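Side-chain contacts in VAO-type flavoprotein oxidase VAO615 (PDB 6F72), which probably acts as an oxidoreductase that carries one bicovalently bound FAD and, once reduced, reacts rapidly with molecular oxygen: residues V58-V63 / I89-A94; C64-S67 / Q71-A74; F412-I417 / R496-T501; R437-V442 / S446-D451. All coordinates share one frame; numbering follows the deposited sequence.

Contact 1: residues V58-V63 / I89-A94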
loop_
_atom_site.group_PDB
_atom_site.type_symbol
_atom_site.label_atom_id
_atom_site.label_comp_id
_atom_site.label_asym_id
_atom_site.label_seq_id
_atom_site.Cartn_x
_atom_site.Cartn_y
_atom_site.Cartn_z
ATOM N N VAL A 58 -13.997 -18.604 6.360
ATOM C CA VAL A 58 -13.648 -19.143 7.651
ATOM C C VAL A 58 -12.354 -18.429 8.000
ATOM O O VAL A 58 -11.323 -18.716 7.370
ATOM C CB VAL A 58 -13.423 -20.673 7.616
ATOM C CG1 VAL A 58 -13.054 -21.180 9.010
ATOM C CG2 VAL A 58 -14.657 -21.384 7.090
ATOM N N PRO A 59 -12.404 -17.482 8.972
ATOM C CA PRO A 59 -11.209 -16.723 9.364
ATOM C C PRO A 59 -10.079 -17.641 9.793
ATOM O O PRO A 59 -10.332 -18.685 10.365
ATOM C CB PRO A 59 -11.712 -15.851 10.520
ATOM C CG PRO A 59 -13.130 -15.583 10.164
ATOM C CD PRO A 59 -13.622 -16.888 9.549
ATOM N N GLN A 60 -8.848 -17.262 9.476
ATOM C CA GLN A 60 -7.663 -18.078 9.763
ATOM C C GLN A 60 -7.491 -18.468 11.254
ATOM O O GLN A 60 -6.972 -19.542 11.558
ATOM C CB GLN A 60 -6.417 -17.361 9.237
ATOM C CG GLN A 60 -5.221 -18.264 8.987
ATOM C CD GLN A 60 -4.036 -17.517 8.403
ATOM O OE1 GLN A 60 -3.722 -16.400 8.802
ATOM N NE2 GLN A 60 -3.368 -18.145 7.444
ATOM N N ALA A 61 -7.947 -17.616 12.171
ATOM C CA ALA A 61 -7.858 -17.886 13.620
ATOM C C ALA A 61 -9.051 -18.661 14.204
ATOM O O ALA A 61 -9.206 -18.746 15.424
ATOM C CB ALA A 61 -7.600 -16.597 14.401
ATOM N N SER A 62 -9.880 -19.257 13.344
ATOM C CA SER A 62 -10.948 -20.140 13.824
ATOM C C SER A 62 -10.380 -21.336 14.603
ATOM O O SER A 62 -11.049 -21.856 15.496
ATOM C CB SER A 62 -11.821 -20.632 12.683
ATOM O OG SER A 62 -11.134 -21.620 11.968
ATOM N N VAL A 63 -9.149 -21.742 14.267
ATOM C CA VAL A 63 -8.377 -22.729 15.054
ATOM C C VAL A 63 -8.156 -22.330 16.530
ATOM O O VAL A 63 -7.888 -23.184 17.386
ATOM C CB VAL A 63 -7.014 -23.089 14.397
ATOM C CG1 VAL A 63 -7.231 -23.828 13.091
ATOM C CG2 VAL A 63 -6.138 -21.859 14.190
ATOM N N ILE A 89 3.264 -14.498 4.214
ATOM C CA ILE A 89 2.628 -15.155 3.077
ATOM C C ILE A 89 1.444 -16.013 3.547
ATOM O O ILE A 89 0.424 -16.101 2.869
ATOM C CB ILE A 89 3.671 -15.920 2.206
ATOM C CG1 ILE A 89 3.090 -16.325 0.843
ATOM C CG2 ILE A 89 4.259 -17.117 2.944
ATOM C CD1 ILE A 89 2.886 -15.183 -0.132
ATOM N N THR A 90 1.585 -16.588 4.739
ATOM C CA THR A 90 0.553 -17.403 5.398
ATOM C C THR A 90 -0.777 -16.637 5.522
ATOM O O THR A 90 -1.838 -17.132 5.126
ATOM C CB THR A 90 1.069 -17.897 6.777
ATOM O OG1 THR A 90 2.202 -18.749 6.563
ATOM C CG2 THR A 90 0.005 -18.692 7.546
ATOM N N HIS A 91 -0.692 -15.423 6.052
ATOM C CA HIS A 91 -1.839 -14.552 6.220
ATOM C C HIS A 91 -2.399 -14.036 4.891
ATOM O O HIS A 91 -3.626 -13.952 4.695
ATOM C CB HIS A 91 -1.419 -13.376 7.079
ATOM C CG HIS A 91 -2.427 -12.999 8.113
ATOM N ND1 HIS A 91 -2.073 -12.420 9.313
ATOM C CD2 HIS A 91 -3.777 -13.126 8.131
ATOM C CE1 HIS A 91 -3.165 -12.192 10.020
ATOM N NE2 HIS A 91 -4.213 -12.615 9.329
ATOM N N VAL A 92 -1.485 -13.689 3.986
ATOM C CA VAL A 92 -1.849 -13.221 2.667
ATOM C C VAL A 92 -2.566 -14.330 1.874
ATOM O O VAL A 92 -3.421 -14.021 1.042
ATOM C CB VAL A 92 -0.612 -12.654 1.915
ATOM C CG1 VAL A 92 -0.854 -12.564 0.422
ATOM C CG2 VAL A 92 -0.250 -11.276 2.452
ATOM N N ASN A 93 -2.247 -15.598 2.178
ATOM C CA ASN A 93 -2.809 -16.756 1.464
ATOM C C ASN A 93 -4.234 -17.114 1.877
ATOM O O ASN A 93 -4.886 -17.927 1.217
ATOM C CB ASN A 93 -1.911 -17.984 1.621
ATOM C CG ASN A 93 -0.691 -17.958 0.713
ATOM O OD1 ASN A 93 -0.529 -17.085 -0.139
ATOM N ND2 ASN A 93 0.181 -18.932 0.905
ATOM N N ALA A 94 -4.706 -16.533 2.978
ATOM C CA ALA A 94 -6.056 -16.791 3.467
ATOM C C ALA A 94 -7.086 -16.062 2.589
ATOM O O ALA A 94 -6.867 -14.895 2.218
ATOM C CB ALA A 94 -6.182 -16.383 4.923
#
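Thr90 O receives two N-H groups, one from across the contact and one from its own chain segment. The long-range donor is Gln60 NE2, 3.0 Å from Thr90 O, and the bond is bent, with an N-H...O angle of 141°. It reaches the oxygen from above the carbonyl plane rather than along a lone pair. The local donor is Asn93 N, whose weak bond to Thr90 O spans 3.3 Å. Gln60 can bridge the distance because its chain is extended: CG is anti to the backbone N (chi1 -158°), and the next torsion continues straight, so the amide is carried well away from the 58-63 backbone. The same NE2 lies 3.4 Å from Thr90 CG2, and Ala94 CB, 4.2 Å from Gln60 NE2, borders it. On the other branch of the amide, Gln60 OE1 rests over one face of the His91 imidazole, 3.3 Å from His91 CD2, the two planes 45° apart. With an alanine in place of Gln60, Thr90 O would probably lose its stronger donor, and the His91 ring face its amide oxygen. The example shows one extended amide joining an irregular loop to a short helix. The loop follows strand 54-56, and Gln60 and Ala61 also pack on Leu80 of helix 74-81; across from it, on helix 89-92, the His91 ring meets Trp84, and the His91 side chain lies about 10 Å from the bound FAD.

Contact 2: residues C64-S67 / Q71-A74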
loop_
_atom_site.group_PDB
_atom_site.type_symbol
_atom_site.label_atom_id
_atom_site.label_comp_id
_atom_site.label_asym_id
_atom_site.label_seq_id
_atom_site.Cartn_x
_atom_site.Cartn_y
_atom_site.Cartn_z
ATOM N N CYS A 64 -8.280 -21.034 16.805
ATOM C CA CYS A 64 -8.128 -20.465 18.149
ATOM C C CYS A 64 -9.446 -20.402 18.922
ATOM O O CYS A 64 -9.473 -19.951 20.068
ATOM C CB CYS A 64 -7.509 -19.070 18.040
ATOM S SG CYS A 64 -5.788 -19.117 17.500
ATOM N N HIS A 65 -10.531 -20.864 18.293
ATOM C CA HIS A 65 -11.874 -20.840 18.891
ATOM C C HIS A 65 -12.655 -22.124 18.655
ATOM O O HIS A 65 -12.240 -22.963 17.867
ATOM C CB HIS A 65 -12.668 -19.623 18.419
ATOM C CG HIS A 65 -11.973 -18.331 18.682
ATOM N ND1 HIS A 65 -12.006 -17.707 19.912
ATOM C CD2 HIS A 65 -11.181 -17.570 17.892
ATOM C CE1 HIS A 65 -11.286 -16.602 19.859
ATOM N NE2 HIS A 65 -10.782 -16.489 18.642
ATOM N N LYS A 66 -13.792 -22.244 19.340
ATOM C CA LYS A 66 -14.528 -23.498 19.458
ATOM C C LYS A 66 -15.814 -23.545 18.631
ATOM O O LYS A 66 -16.216 -24.626 18.178
ATOM C CB LYS A 66 -14.782 -23.802 20.939
ATOM C CG LYS A 66 -13.515 -24.278 21.637
ATOM C CD LYS A 66 -13.408 -23.859 23.095
ATOM C CE LYS A 66 -12.513 -24.848 23.843
ATOM N NZ LYS A 66 -11.926 -24.300 25.103
ATOM N N SER A 67 -16.432 -22.382 18.428
ATOM C CA SER A 67 -17.646 -22.237 17.615
ATOM C C SER A 67 -17.496 -21.032 16.652
ATOM O O SER A 67 -16.727 -20.121 16.963
ATOM C CB SER A 67 -18.870 -22.080 18.526
ATOM O OG SER A 67 -18.887 -20.817 19.174
ATOM N N GLN A 71 -13.305 -26.204 14.933
ATOM C CA GLN A 71 -11.994 -26.496 14.365
ATOM C C GLN A 71 -10.836 -26.241 15.327
ATOM O O GLN A 71 -9.678 -26.221 14.890
ATOM C CB GLN A 71 -11.779 -25.645 13.118
ATOM C CG GLN A 71 -12.412 -26.176 11.845
ATOM C CD GLN A 71 -12.113 -25.292 10.643
ATOM O OE1 GLN A 71 -12.072 -24.056 10.740
ATOM N NE2 GLN A 71 -11.902 -25.923 9.498
ATOM N N TYR A 72 -11.145 -26.060 16.616
ATOM C CA TYR A 72 -10.149 -25.701 17.627
ATOM C C TYR A 72 -8.927 -26.620 17.653
ATOM O O TYR A 72 -9.057 -27.844 17.682
ATOM C CB TYR A 72 -10.777 -25.626 19.021
ATOM C CG TYR A 72 -9.797 -25.191 20.093
ATOM C CD1 TYR A 72 -9.507 -23.833 20.300
ATOM C CD2 TYR A 72 -9.141 -26.138 20.889
ATOM C CE1 TYR A 72 -8.604 -23.435 21.278
ATOM C CE2 TYR A 72 -8.234 -25.752 21.865
ATOM C CZ TYR A 72 -7.975 -24.406 22.061
ATOM O OH TYR A 72 -7.078 -24.035 23.025
ATOM N N ASP A 73 -7.749 -26.003 17.645
ATOM C CA ASP A 73 -6.472 -26.702 17.617
ATOM C C ASP A 73 -5.460 -25.787 18.279
ATOM O O ASP A 73 -5.050 -24.777 17.690
ATOM C CB ASP A 73 -6.074 -27.013 16.163
ATOM C CG ASP A 73 -4.733 -27.745 16.031
ATOM O OD1 ASP A 73 -3.900 -27.745 16.968
ATOM O OD2 ASP A 73 -4.500 -28.311 14.938
ATOM N N ALA A 74 -5.068 -26.149 19.500
ATOM C CA ALA A 74 -4.154 -25.349 20.321
ATOM C C ALA A 74 -2.779 -25.166 19.671
ATOM O O ALA A 74 -2.280 -24.038 19.601
ATOM C CB ALA A 74 -4.031 -25.940 21.727
HETATM O O HOH W 1 -13.195 -23.440 15.365
#
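Tyr72 has the largest share of this contact, laying its side chain along the turning backbone of Cys64 and His65. Its CB is 3.3 Å from His65 O, while CD1 comes to 3.7 Å from Cys64 C. Cys64 O and His65 N lie at the edge of the phenol ring, in its plane, so the peptide linking these two residues borders the rim instead of stacking on it. The ring is set there by a first torsion that holds CG anti to the Tyr72 backbone N (chi1 -177°). Lys66, second in buried surface, runs beside Tyr72 and points the same way; its CG is 4.0 Å from Tyr72 CB. Farther out, Lys66 NZ stands 5.1 Å from the ring centroid, almost on the normal, a cation-pi geometry so long that it offers at most a weak attraction. Cys64 meets the ring with its carbonyl group, and its SG forms the disulfide with Cys77. Polar linkage between the segments passes through a water, which donates to His65 O (2.7 Å) and accepts from Gln71 N (2.8 Å). The result is a compact turn in the loop between strand 54-56 and helix 74-81: Asp73 is the N-cap of that helix, its OD1 bonded to Ala76 N, and the Cys64-Cys77 disulfide ties the loop to the first turn of that helix.

Contact 3: residues F412-I417 / R496-T501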
loop_
_atom_site.group_PDB
_atom_site.type_symbol
_atom_site.label_atom_id
_atom_site.label_comp_id
_atom_site.label_asym_id
_atom_site.label_seq_id
_atom_site.Cartn_x
_atom_site.Cartn_y
_atom_site.Cartn_z
ATOM N N PHE A 412 -2.241 1.617 12.249
ATOM C CA PHE A 412 -2.488 3.051 12.384
ATOM C C PHE A 412 -1.412 3.829 11.611
ATOM O O PHE A 412 -0.667 4.637 12.191
ATOM C CB PHE A 412 -2.558 3.475 13.866
ATOM C CG PHE A 412 -3.405 2.566 14.724
ATOM C CD1 PHE A 412 -4.803 2.562 14.613
ATOM C CD2 PHE A 412 -2.807 1.697 15.638
ATOM C CE1 PHE A 412 -5.577 1.714 15.402
ATOM C CE2 PHE A 412 -3.577 0.850 16.425
ATOM C CZ PHE A 412 -4.962 0.866 16.315
ATOM N N THR A 413 -1.351 3.571 10.302
ATOM C CA THR A 413 -0.361 4.171 9.421
ATOM C C THR A 413 -0.920 5.488 8.893
ATOM O O THR A 413 -2.052 5.552 8.408
ATOM C CB THR A 413 0.048 3.214 8.262
ATOM O OG1 THR A 413 0.785 2.100 8.787
ATOM C CG2 THR A 413 0.924 3.913 7.224
ATOM N N ASN A 414 -0.132 6.544 9.049
ATOM C CA ASN A 414 -0.450 7.854 8.462
ATOM C C ASN A 414 0.688 8.253 7.549
ATOM O O ASN A 414 1.723 7.583 7.536
ATOM C CB ASN A 414 -0.664 8.870 9.580
ATOM C CG ASN A 414 -1.615 8.352 10.640
ATOM O OD1 ASN A 414 -2.835 8.363 10.466
ATOM N ND2 ASN A 414 -1.053 7.862 11.741
ATOM N N SER A 415 0.504 9.328 6.775
ATOM C CA SER A 415 1.533 9.765 5.851
ATOM C C SER A 415 1.461 11.237 5.501
ATOM O O SER A 415 0.397 11.881 5.516
ATOM C CB SER A 415 1.491 8.953 4.537
ATOM O OG SER A 415 0.242 9.136 3.890
ATOM N N ARG A 416 2.619 11.757 5.150
ATOM C CA ARG A 416 2.666 13.026 4.481
ATOM C C ARG A 416 3.669 12.920 3.349
ATOM O O ARG A 416 4.764 12.371 3.536
ATOM C CB ARG A 416 3.019 14.135 5.486
ATOM C CG ARG A 416 2.651 15.534 5.018
ATOM C CD ARG A 416 1.150 15.796 5.017
ATOM N NE ARG A 416 0.922 17.169 4.611
ATOM C CZ ARG A 416 -0.217 17.675 4.145
ATOM N NH1 ARG A 416 -1.295 16.916 3.991
ATOM N NH2 ARG A 416 -0.254 18.973 3.815
ATOM N N ILE A 417 3.251 13.362 2.162
ATOM C CA ILE A 417 4.172 13.656 1.079
ATOM C C ILE A 417 4.620 15.088 1.347
ATOM O O ILE A 417 3.797 16.004 1.396
ATOM C CB ILE A 417 3.516 13.534 -0.311
ATOM C CG1 ILE A 417 3.146 12.073 -0.586
ATOM C CG2 ILE A 417 4.463 14.019 -1.399
ATOM C CD1 ILE A 417 1.843 11.894 -1.322
ATOM N N ARG A 496 -8.613 6.839 16.690
ATOM C CA ARG A 496 -9.085 8.230 16.640
ATOM C C ARG A 496 -7.966 9.254 16.838
ATOM O O ARG A 496 -7.960 10.307 16.169
ATOM C CB ARG A 496 -10.250 8.492 17.599
ATOM C CG ARG A 496 -11.528 7.726 17.245
ATOM C CD ARG A 496 -12.652 8.005 18.237
ATOM N NE ARG A 496 -12.202 7.914 19.637
ATOM C CZ ARG A 496 -12.247 6.819 20.408
ATOM N NH1 ARG A 496 -12.747 5.673 19.964
ATOM N NH2 ARG A 496 -11.789 6.885 21.645
ATOM N N TYR A 497 -7.020 8.948 17.730
ATOM C CA TYR A 497 -5.798 9.746 17.858
ATOM C C TYR A 497 -5.089 9.921 16.506
ATOM O O TYR A 497 -4.723 11.048 16.143
ATOM C CB TYR A 497 -4.824 9.171 18.895
ATOM C CG TYR A 497 -3.461 9.836 18.839
ATOM C CD1 TYR A 497 -3.251 11.112 19.396
ATOM C CD2 TYR A 497 -2.386 9.203 18.204
ATOM C CE1 TYR A 497 -2.000 11.730 19.311
ATOM C CE2 TYR A 497 -1.138 9.796 18.128
ATOM C CZ TYR A 497 -0.949 11.058 18.657
ATOM O OH TYR A 497 0.300 11.627 18.557
ATOM N N ALA A 498 -4.892 8.825 15.767
ATOM C CA ALA A 498 -4.154 8.917 14.512
ATOM C C ALA A 498 -4.870 9.843 13.505
ATOM O O ALA A 498 -4.253 10.756 12.968
ATOM C CB ALA A 498 -3.898 7.541 13.917
ATOM N N ALA A 499 -6.174 9.617 13.326
ATOM C CA ALA A 499 -7.011 10.338 12.372
ATOM C C ALA A 499 -7.206 11.818 12.693
ATOM O O ALA A 499 -7.115 12.648 11.792
ATOM C CB ALA A 499 -8.366 9.661 12.246
ATOM N N GLU A 500 -7.483 12.145 13.952
ATOM C CA GLU A 500 -7.953 13.482 14.278
ATOM C C GLU A 500 -6.966 14.358 15.047
ATOM O O GLU A 500 -7.196 15.560 15.191
ATOM C CB GLU A 500 -9.360 13.447 14.897
ATOM C CG GLU A 500 -9.465 12.918 16.313
ATOM C CD GLU A 500 -10.758 12.156 16.550
ATOM O OE1 GLU A 500 -11.468 11.841 15.576
ATOM O OE2 GLU A 500 -11.071 11.868 17.708
ATOM N N THR A 501 -5.849 13.767 15.465
ATOM C CA THR A 501 -4.797 14.490 16.160
ATOM C C THR A 501 -3.476 14.386 15.428
ATOM O O THR A 501 -2.914 15.416 15.049
ATOM C CB THR A 501 -4.665 14.064 17.657
ATOM O OG1 THR A 501 -5.908 14.290 18.315
ATOM C CG2 THR A 501 -3.587 14.862 18.388
#
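Phe412 and Asn414 both converge on Ala498, one by apolar packing and the other by a polar amide set on its methyl. In the apolar part, Phe412 CB meets Ala498 CB at 4.3 Å, and the Phe412 side chain also touches Arg494 and Asp495 of the same helix. In the polar part, the end of the Asn414 amide straddles the methyl: ND2 is 3.6 Å and OD1 3.7 Å from Ala498 CB. Asn414 CG is anti to its carbonyl carbon (chi1 -49°), which carries the amide toward the helix. The methyl offers nothing to bond with, and ND2 makes a weak hydrogen bond to Pro478 O on the adjoining strand. A leucine in place of Asn414 would probably leave Pro478 O without this weak side-chain donor. Small residues such as Ala498 let a helix lie close to a sheet, and here the nearest CA atoms, those of Phe412 and Ala498, are 6.5 Å apart. Helix 488-508 packs against strand 412-419, which pairs with strand 472-480 at the edge of a seven-stranded antiparallel sheet; farther along, Arg416 forms a salt bridge with Asp507 of that helix.

Contact 4: residues R437-V442 / S446-D451. With NAG (2-acetamido-2-deoxy-beta-D-glucopyranose), chain G.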
loop_
_atom_site.group_PDB
_atom_site.type_symbol
_atom_site.label_atom_id
_atom_site.label_comp_id
_atom_site.label_asym_id
_atom_site.label_seq_id
_atom_site.Cartn_x
_atom_site.Cartn_y
_atom_site.Cartn_z
ATOM N N ARG A 437 10.144 15.780 15.764
ATOM C CA ARG A 437 10.432 15.767 17.203
ATOM C C ARG A 437 9.186 15.414 17.997
ATOM O O ARG A 437 9.247 14.551 18.871
ATOM C CB ARG A 437 10.948 17.120 17.697
ATOM C CG ARG A 437 12.258 17.590 17.113
ATOM C CD ARG A 437 12.539 18.989 17.642
ATOM N NE ARG A 437 13.420 18.958 18.804
ATOM C CZ ARG A 437 14.603 19.573 18.876
ATOM N NH1 ARG A 437 15.071 20.301 17.861
ATOM N NH2 ARG A 437 15.326 19.472 19.979
ATOM N N ASN A 438 8.074 16.090 17.691
ATOM C CA ASN A 438 6.770 15.829 18.320
ATOM C C ASN A 438 6.280 14.370 18.183
ATOM O O ASN A 438 5.821 13.768 19.167
ATOM C CB ASN A 438 5.714 16.809 17.790
ATOM C CG ASN A 438 5.900 18.232 18.315
ATOM O OD1 ASN A 438 6.923 18.567 18.921
ATOM N ND2 ASN A 438 4.891 19.079 18.074
ATOM N N ILE A 439 6.394 13.813 16.974
ATOM C CA ILE A 439 6.019 12.418 16.701
ATOM C C ILE A 439 6.926 11.457 17.475
ATOM O O ILE A 439 6.450 10.446 18.013
ATOM C CB ILE A 439 6.024 12.070 15.181
ATOM C CG1 ILE A 439 5.022 12.953 14.416
ATOM C CG2 ILE A 439 5.708 10.586 14.973
ATOM C CD1 ILE A 439 5.209 13.008 12.901
ATOM N N SER A 440 8.217 11.787 17.540
ATOM C CA SER A 440 9.196 11.013 18.314
ATOM C C SER A 440 8.897 10.912 19.828
ATOM O O SER A 440 9.509 10.099 20.521
ATOM C CB SER A 440 10.601 11.575 18.098
ATOM O OG SER A 440 10.992 11.458 16.746
ATOM N N GLN A 441 7.961 11.722 20.329
ATOM C CA GLN A 441 7.558 11.686 21.751
ATOM C C GLN A 441 6.357 10.765 21.974
ATOM O O GLN A 441 5.979 10.486 23.129
ATOM C CB GLN A 441 7.261 13.098 22.321
ATOM C CG GLN A 441 8.329 14.168 22.109
ATOM C CD GLN A 441 9.744 13.668 22.332
ATOM O OE1 GLN A 441 10.095 13.225 23.422
ATOM N NE2 GLN A 441 10.563 13.735 21.292
ATOM N N VAL A 442 5.767 10.309 20.870
ATOM C CA VAL A 442 4.588 9.447 20.893
ATOM C C VAL A 442 5.088 7.997 20.701
ATOM O O VAL A 442 5.365 7.590 19.571
ATOM C CB VAL A 442 3.549 9.868 19.806
ATOM C CG1 VAL A 442 2.212 9.184 20.039
ATOM C CG2 VAL A 442 3.345 11.380 19.785
ATOM N N SER A 446 6.671 5.967 17.151
ATOM C CA SER A 446 8.111 6.211 17.016
ATOM C C SER A 446 8.885 4.892 17.204
ATOM O O SER A 446 8.481 4.099 18.038
ATOM C CB SER A 446 8.555 7.262 18.035
ATOM O OG SER A 446 9.966 7.436 18.058
ATOM N N PRO A 447 9.940 4.605 16.422
ATOM C CA PRO A 447 10.353 5.387 15.238
ATOM C C PRO A 447 9.360 5.252 14.090
ATOM O O PRO A 447 8.364 4.525 14.209
ATOM C CB PRO A 447 11.700 4.759 14.846
ATOM C CG PRO A 447 11.688 3.389 15.452
ATOM C CD PRO A 447 10.869 3.492 16.702
ATOM N N PHE A 448 9.611 5.982 13.004
ATOM C CA PHE A 448 8.810 5.851 11.790
ATOM C C PHE A 448 9.685 5.953 10.553
ATOM O O PHE A 448 10.782 6.529 10.593
ATOM C CB PHE A 448 7.664 6.873 11.753
ATOM C CG PHE A 448 8.121 8.312 11.743
ATOM C CD1 PHE A 448 8.341 9.000 12.945
ATOM C CD2 PHE A 448 8.318 8.988 10.541
ATOM C CE1 PHE A 448 8.763 10.328 12.941
ATOM C CE2 PHE A 448 8.740 10.316 10.528
ATOM C CZ PHE A 448 8.961 10.988 11.736
ATOM N N TYR A 449 9.189 5.375 9.461
ATOM C CA TYR A 449 9.934 5.325 8.220
ATOM C C TYR A 449 9.628 6.499 7.314
ATOM O O TYR A 449 8.489 6.984 7.252
ATOM C CB TYR A 449 9.677 4.019 7.482
ATOM C CG TYR A 449 10.227 2.813 8.203
ATOM C CD1 TYR A 449 11.606 2.520 8.173
ATOM C CD2 TYR A 449 9.369 1.946 8.908
ATOM C CE1 TYR A 449 12.116 1.401 8.831
ATOM C CE2 TYR A 449 9.868 0.823 9.564
ATOM C CZ TYR A 449 11.240 0.558 9.524
ATOM O OH TYR A 449 11.741 -0.546 10.184
ATOM N N CYS A 450 10.672 6.950 6.627
ATOM C CA CYS A 450 10.529 7.865 5.516
ATOM C C CYS A 450 11.191 7.312 4.278
ATOM O O CYS A 450 12.215 6.619 4.351
ATOM C CB CYS A 450 11.165 9.202 5.823
ATOM S SG CYS A 450 10.407 10.089 7.161
ATOM N N ASP A 451 10.598 7.637 3.139
ATOM C CA ASP A 451 11.277 7.451 1.886
ATOM C C ASP A 451 11.528 8.792 1.230
ATOM O O ASP A 451 10.780 9.745 1.452
ATOM C CB ASP A 451 10.481 6.555 0.964
ATOM C CG ASP A 451 11.257 5.334 0.575
ATOM O OD1 ASP A 451 11.177 4.350 1.356
ATOM O OD2 ASP A 451 11.951 5.381 -0.488
HETATM C C1 NAG G . 4.840 20.465 18.473
HETATM C C2 NAG G . 3.969 21.192 17.427
HETATM C C3 NAG G . 3.285 22.478 17.943
HETATM C C4 NAG G . 2.804 22.372 19.398
HETATM C C5 NAG G . 3.971 21.889 20.270
HETATM C C6 NAG G . 3.645 21.828 21.761
HETATM C C7 NAG G . 4.623 21.041 15.028
HETATM C C8 NAG G . 5.648 21.491 14.027
HETATM N N2 NAG G . 4.818 21.489 16.278
HETATM O O3 NAG G . 2.163 22.813 17.122
HETATM O O4 NAG G . 2.248 23.616 19.856
HETATM O O5 NAG G . 4.345 20.575 19.818
HETATM O O6 NAG G . 2.751 20.735 22.019
HETATM O O7 NAG G . 3.687 20.325 14.692
HETATM O O HOH W 2 10.373 8.997 15.802
#
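Ile439 and Phe448 form the tight half of this contact, their side chains crossing at about a right angle. Ile439 CG2 sits 3.7 Å from both Phe448 CD1 and Phe448 CE1, approaching the ring obliquely. Phe448 CG is held between the backbone N and the carbonyl carbon (chi1 62°), a placement that brings the ring against Ile439; Phe436 meets it edge-to-face. The other half is looser and hydrated. Ser446 CB packs on the turn, 3.6 Å from Val442 O, but the two serine hydroxyls are joined through a water, 2.7 Å from Ser440 OG and 2.8 Å from Ser446 OG. That water donates to Ser440 OG, which also bonds Phe436 O. Farther out, Gln441 NE2 reaches Arg437 O (2.9 Å, N-H...O angle 166°), folding back along its own segment. Asn438 is N-glycosylated, its ND2 bonded covalently to C1 of the N-acetylglucosamine, on a flank that does not face the strand. The chain leaves helix 426-439 through a type I turn at Ile439-Val442 and, past cis-Pro447, enters strand 448-452, which runs between strands 339-344 and 472-480; Leu502 and Met505 of helix 488-508 pack on Ile439.

Read from the N terminus, contact 1 closes a loop from 58-63 to 89-94, and contact 2 is a tight turn nested inside it. The two touch where Val63 O meets Asp73 N and Ser62 OG meets Gln71 OE1, so the two turns of the loop are joined to each other just before helix 74-81, while contact 1 ties the loop to helix 89-92. The second pair follows in series, with about 14 Å between the nearest atoms of contacts 1 and 3. Contact 3 closes the long loop from 412-417 to 496-501, and contact 4, a helix-to-strand turn, lies within it. Both reach the same antiparallel sheet, meeting where Tyr497 OH packs on Val442 CG2, and together they join helices 426-439 and 488-508 to that sheet.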